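Local coordinates for B-cell lymphoma 3 protein (Homo sapiens, PDB 1K1A) that regulates transcription of NF-kappa-B target genes, inhibiting nuclear entry of the p50 subunit from the cytoplasm and acting in the nucleus as a transcriptional activator, at residues S60-R63 against L64-A68; D100-A103 against P104-D108. All coordinates share one frame; numbering follows the deposited sequence. Where two conformers were deposited one is given.

Interaction 1 of 2, residues S60-R63 against L64-A68; sequences SVVR and LLVTA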
ATOM      1  N   SER A  60     -16.680 -11.891   0.489  1.00 13.42           N
ATOM      2  CA  SER A  60     -17.438 -12.800  -0.372  1.00 12.99           C
ATOM      3  C   SER A  60     -17.961 -12.115  -1.636  1.00 12.50           C
ATOM      4  O   SER A  60     -18.047 -12.736  -2.694  1.00 12.15           O
ATOM      5  CB  SER A  60     -18.612 -13.418   0.377  1.00 13.11           C
ATOM      6  OG  SER A  60     -18.159 -14.315   1.369  0.72 13.35           O
ATOM      7  N   VAL A  61     -18.333 -10.845  -1.511  1.00 12.11           N
ATOM      8  CA  VAL A  61     -18.808 -10.080  -2.655  1.00 12.06           C
ATOM      9  C   VAL A  61     -17.647  -9.757  -3.596  1.00 12.49           C
ATOM     10  O   VAL A  61     -17.786  -9.815  -4.828  1.00 11.22           O
ATOM     11  CB  VAL A  61     -19.536  -8.809  -2.208  1.00 12.35           C
ATOM     12  CG1 VAL A  61     -20.107  -8.057  -3.404  0.50 12.35           C
ATOM     13  CG2 VAL A  61     -20.645  -9.166  -1.214  0.50 11.95           C
ATOM     14  N   VAL A  62     -16.500  -9.432  -3.010  1.00 12.45           N
ATOM     15  CA  VAL A  62     -15.301  -9.163  -3.791  1.00 12.90           C
ATOM     16  C   VAL A  62     -14.997 -10.365  -4.691  1.00 13.14           C
ATOM     17  O   VAL A  62     -14.747 -10.218  -5.887  1.00 13.22           O
ATOM     18  CB  VAL A  62     -14.089  -8.905  -2.879  1.00 12.80           C
ATOM     19  CG1 VAL A  62     -12.786  -8.919  -3.693  1.00 12.92           C
ATOM     20  CG2 VAL A  62     -14.244  -7.579  -2.110  1.00 12.78           C
ATOM     21  N   ARG A  63     -15.021 -11.555  -4.103  1.00 13.74           N
ATOM     22  CA  ARG A  63     -14.757 -12.799  -4.827  1.00 13.82           C
ATOM     23  C   ARG A  63     -15.730 -13.034  -5.986  1.00 13.58           C
ATOM     24  O   ARG A  63     -15.325 -13.416  -7.087  1.00 13.39           O
ATOM     25  CB  ARG A  63     -14.834 -13.999  -3.869  1.00 14.51           C
ATOM     26  CG  ARG A  63     -13.653 -14.131  -2.894  1.00 16.84           C
ATOM     27  CD  ARG A  63     -13.623 -15.460  -2.117  1.00 20.98           C
ATOM     28  NE  ARG A  63     -12.614 -15.444  -1.049  1.00 25.13           N
ATOM     29  CZ  ARG A  63     -11.359 -15.856  -1.200  1.00 26.84           C
ATOM     30  NH1 ARG A  63     -10.953 -16.318  -2.373  1.00 27.88           N
ATOM     31  NH2 ARG A  63     -10.505 -15.800  -0.182  1.00 28.14           N
ATOM     32  N   LEU A  64     -17.017 -12.845  -5.719  1.00 12.74           N
ATOM     33  CA  LEU A  64     -18.055 -13.028  -6.735  1.00 12.90           C
ATOM     34  C   LEU A  64     -17.834 -12.077  -7.906  1.00 12.33           C
ATOM     35  O   LEU A  64     -17.842 -12.491  -9.066  1.00 12.11           O
ATOM     36  CB  LEU A  64     -19.450 -12.796  -6.138  0.50 12.91           C
ATOM     37  CG  LEU A  64     -20.665 -12.916  -7.073  0.50 13.45           C
ATOM     38  CD1 LEU A  64     -21.960 -12.890  -6.273  0.50 13.18           C
ATOM     39  CD2 LEU A  64     -20.673 -11.819  -8.132  0.50 14.52           C
ATOM     40  N   LEU A  65     -17.633 -10.803  -7.591  1.00 11.62           N
ATOM     41  CA  LEU A  65     -17.473  -9.779  -8.613  1.00 11.97           C
ATOM     42  C   LEU A  65     -16.223  -9.989  -9.459  1.00 12.24           C
ATOM     43  O   LEU A  65     -16.273  -9.890 -10.680  1.00 12.13           O
ATOM     44  CB  LEU A  65     -17.461  -8.372  -7.991  1.00 11.60           C
ATOM     45  CG  LEU A  65     -18.799  -7.854  -7.436  1.00 12.03           C
ATOM     46  CD1 LEU A  65     -18.600  -6.499  -6.777  1.00 12.00           C
ATOM     47  CD2 LEU A  65     -19.850  -7.759  -8.530  1.00 12.89           C
ATOM     48  N   VAL A  66     -15.103 -10.278  -8.806  1.00 12.38           N
ATOM     49  CA  VAL A  66     -13.853 -10.486  -9.540  1.00 13.36           C
ATOM     50  C   VAL A  66     -13.934 -11.724 -10.437  1.00 14.17           C
ATOM     51  O   VAL A  66     -13.574 -11.672 -11.615  1.00 14.76           O
ATOM     52  CB  VAL A  66     -12.658 -10.562  -8.596  1.00 13.23           C
ATOM     53  CG1 VAL A  66     -11.371 -10.880  -9.386  1.00 12.92           C
ATOM     54  CG2 VAL A  66     -12.515  -9.219  -7.858  1.00 12.94           C
ATOM     55  N   THR A  67     -14.464 -12.819  -9.899  1.00 15.02           N
ATOM     56  CA  THR A  67     -14.592 -14.037 -10.681  1.00 15.94           C
ATOM     57  C   THR A  67     -15.550 -13.831 -11.872  1.00 16.38           C
ATOM     58  O   THR A  67     -15.393 -14.459 -12.927  1.00 16.54           O
ATOM     59  CB  THR A  67     -15.021 -15.235  -9.787  1.00 15.80           C
ATOM     60  OG1 THR A  67     -16.226 -14.914  -9.091  1.00 19.72           O
ATOM     61  CG2 THR A  67     -14.028 -15.443  -8.655  1.00 15.11           C
ATOM     62  N   ALA A  68     -16.512 -12.926 -11.719  1.00 16.72           N
ATOM     63  CA  ALA A  68     -17.460 -12.631 -12.799  1.00 17.53           C
ATOM     64  C   ALA A  68     -16.914 -11.686 -13.884  1.00 17.70           C
ATOM     65  O   ALA A  68     -17.578 -11.449 -14.895  1.00 18.25           O
ATOM     66  CB  ALA A  68     -18.781 -12.093 -12.234  1.00 17.20           C
TER
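The backbone N-H of L64 bonds to S60 O, N to O 3.2 Å, while in the conformer given its side chain touches H26 and V29 of helix 22-34. One residue on, the bond from L65 N to V61 O shortens to 2.9 Å. The side chains of this pair run alongside each other and point the same way, V61 CG1 meeting L65 CD1 at 4.0 Å in the V61 conformer given. These i to i+4 bonds and the buried apolar side belong to helix 59-67, the second helix of repeat 2 in the ankyrin repeat domain that this chain represents; it packs against helix 49-55 of the same repeat through V61, V62 and V66. V66 repeats the pattern, with its N 2.9 Å from V62 O. V62 CG1, set anti to its own backbone N by a chi1 of 168°, comes alongside V66 CG2 at 4.2 Å, the two valines again side by side. At T67 the backbone N bonds to R63 O at 3.0 Å, although the position of that oxygen is less certain than the others.

Interaction 2 of 2, residues D100-A103 against P104-D108; sequences DSAA and PGTLD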
ATOM      1  N   ASP A 100      -6.554 -13.636  -4.594  1.00 17.04           N
ATOM      2  CA  ASP A 100      -6.877 -15.032  -4.879  1.00 17.60           C
ATOM      3  C   ASP A 100      -7.847 -15.171  -6.066  1.00 17.42           C
ATOM      4  O   ASP A 100      -7.811 -16.172  -6.786  1.00 17.08           O
ATOM      5  CB  ASP A 100      -7.480 -15.739  -3.640  1.00 18.14           C
ATOM      6  CG  ASP A 100      -6.428 -16.098  -2.571  1.00 21.10           C
ATOM      7  OD1 ASP A 100      -5.236 -15.714  -2.708  1.00 22.13           O
ATOM      8  OD2 ASP A 100      -6.718 -16.769  -1.552  1.00 23.67           O
ATOM      9  N   SER A 101      -8.708 -14.174  -6.273  1.00 17.12           N
ATOM     10  CA  SER A 101      -9.734 -14.274  -7.311  1.00 17.55           C
ATOM     11  C   SER A 101      -9.328 -13.741  -8.676  1.00 17.54           C
ATOM     12  O   SER A 101      -9.878 -14.158  -9.695  1.00 17.12           O
ATOM     13  CB  SER A 101     -11.039 -13.601  -6.861  1.00 17.92           C
ATOM     14  OG  SER A 101     -11.418 -14.041  -5.572  1.00 18.68           O
ATOM     15  N   ALA A 102      -8.379 -12.810  -8.704  1.00 17.90           N
ATOM     16  CA  ALA A 102      -7.979 -12.192  -9.966  1.00 18.55           C
ATOM     17  C   ALA A 102      -7.353 -13.191 -10.927  1.00 19.30           C
ATOM     18  O   ALA A 102      -6.592 -14.069 -10.523  1.00 19.86           O
ATOM     19  CB  ALA A 102      -7.036 -11.015  -9.721  1.00 18.53           C
ATOM     20  N   ALA A 103      -7.678 -13.053 -12.206  1.00 20.33           N
ATOM     21  CA  ALA A 103      -7.072 -13.885 -13.232  1.00 20.89           C
ATOM     22  C   ALA A 103      -5.590 -13.529 -13.371  1.00 21.42           C
ATOM     23  O   ALA A 103      -5.201 -12.376 -13.203  1.00 20.93           O
ATOM     24  CB  ALA A 103      -7.799 -13.706 -14.557  1.00 20.79           C
ATOM     25  N   PRO A 104      -4.759 -14.528 -13.645  1.00 22.28           N
ATOM     26  CA  PRO A 104      -3.320 -14.294 -13.788  1.00 22.45           C
ATOM     27  C   PRO A 104      -3.051 -13.215 -14.830  1.00 22.94           C
ATOM     28  O   PRO A 104      -3.648 -13.236 -15.904  1.00 23.17           O
ATOM     29  CB  PRO A 104      -2.789 -15.650 -14.254  1.00 22.96           C
ATOM     30  CG  PRO A 104      -3.796 -16.650 -13.713  1.00 22.40           C
ATOM     31  CD  PRO A 104      -5.124 -15.949 -13.821  1.00 22.18           C
ATOM     32  N   GLY A 105      -2.186 -12.267 -14.494  1.00 23.15           N
ATOM     33  CA  GLY A 105      -1.832 -11.190 -15.404  1.00 23.60           C
ATOM     34  C   GLY A 105      -2.816 -10.029 -15.504  1.00 23.63           C
ATOM     35  O   GLY A 105      -2.694  -9.192 -16.401  1.00 24.49           O
ATOM     36  N   THR A 106      -3.794  -9.960 -14.606  1.00 22.93           N
ATOM     37  CA  THR A 106      -4.747  -8.850 -14.657  1.00 22.36           C
ATOM     38  C   THR A 106      -4.564  -7.849 -13.509  1.00 21.67           C
ATOM     39  O   THR A 106      -5.047  -6.731 -13.578  1.00 21.90           O
ATOM     40  CB  THR A 106      -6.206  -9.360 -14.683  1.00 22.52           C
ATOM     41  OG1 THR A 106      -6.535  -9.956 -13.422  1.00 22.45           O
ATOM     42  CG2 THR A 106      -6.360 -10.508 -15.681  1.00 23.15           C
ATOM     43  N   LEU A 107      -3.885  -8.261 -12.449  1.00 20.66           N
ATOM     44  CA  LEU A 107      -3.699  -7.391 -11.289  1.00 20.51           C
ATOM     45  C   LEU A 107      -2.229  -7.013 -11.127  1.00 19.73           C
ATOM     46  O   LEU A 107      -1.372  -7.884 -11.090  1.00 20.23           O
ATOM     47  CB  LEU A 107      -4.214  -8.089 -10.025  1.00 20.24           C
ATOM     48  CG  LEU A 107      -4.569  -7.235  -8.806  1.00 21.55           C
ATOM     49  CD1 LEU A 107      -5.461  -8.020  -7.838  1.00 22.23           C
ATOM     50  CD2 LEU A 107      -3.326  -6.742  -8.096  1.00 21.81           C
ATOM     51  N   ASP A 108      -1.948  -5.716 -11.019  1.00 18.84           N
ATOM     52  CA  ASP A 108      -0.568  -5.228 -10.931  1.00 17.67           C
ATOM     53  C   ASP A 108      -0.378  -4.485  -9.626  1.00 16.33           C
ATOM     54  O   ASP A 108      -0.959  -3.420  -9.423  1.00 15.37           O
ATOM     55  CB  ASP A 108      -0.276  -4.284 -12.104  1.00 18.32           C
ATOM     56  CG  ASP A 108       1.216  -4.027 -12.307  1.00 20.41           C
ATOM     57  OD1 ASP A 108       2.023  -4.212 -11.354  1.00 21.62           O
ATOM     58  OD2 ASP A 108       1.670  -3.634 -13.402  1.00 22.53           O
TER
HETATM   59  O   HOH W   1      -9.382 -10.676 -12.881  1.00 26.48           O
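T106 and A103 are joined by two hydrogen bonds that converge on one acceptor, A103 O. The backbone N of T106 lies 3.1 Å from this oxygen, with a bent N-H...O angle of 142°. The hydroxyl OG1 of the same residue donates to it at 2.8 Å, tilted 18° from the carbonyl plane. A chi1 of 69° sets OG1 between the backbone N and the carbonyl carbon of T106, which turns the hydroxyl back to the oxygen already held by the main chain. The main-chain bond closes a type II beta turn from A103 to T106, with P104 and G105 at its corners; G105 takes the positive phi expected at the third position of such a turn. The turn lies in ankyrin repeat 3, in the loop that follows helix 92-101 and precedes helix 119-126.

A water supplies the second kind of link. It accepts from A103 N at 3.0 Å and donates to T106 OG1 at the same distance, so the threonine hydroxyl serves as acceptor and donor at once.

The remaining contacts are apolar. A102 CB, on the first residue to leave the helical conformation after helix 92-101, meets L107 CD1 at 3.9 Å, and both side chains also touch P72. A103 CB lies 3.6 Å from P104 CD, and T106 CG2 comes within 3.7 Å of A103 CB.

With two donors from one residue on A103 O, and a water tying A103 N to the same hydroxyl, the paired bonds probably fix the rotation of the T106 side chain and hold the turn closed.

The centres of interactions 1 and 2 lie about 12 Å apart, and the two follow in series along the chain, in ankyrin repeats 2 and 3 respectively. They meet where helix 59-67 runs beside the end of helix 92-101: R63 CG packs on S101 OG at 3.5 Å, and V66 CG1 comes within 3.6 Å of A102 N, at the point where that helix gives way to the loop. R63 NH1 lies 3.7 Å from D100 CB, a packing contact, while the D100 carboxylate makes a salt bridge through OD1 with R138 further along the chain. Interaction 1 is partly buried, with four of its eight touching residues buried, whereas none of the six in interaction 2 is, as befits a surface turn.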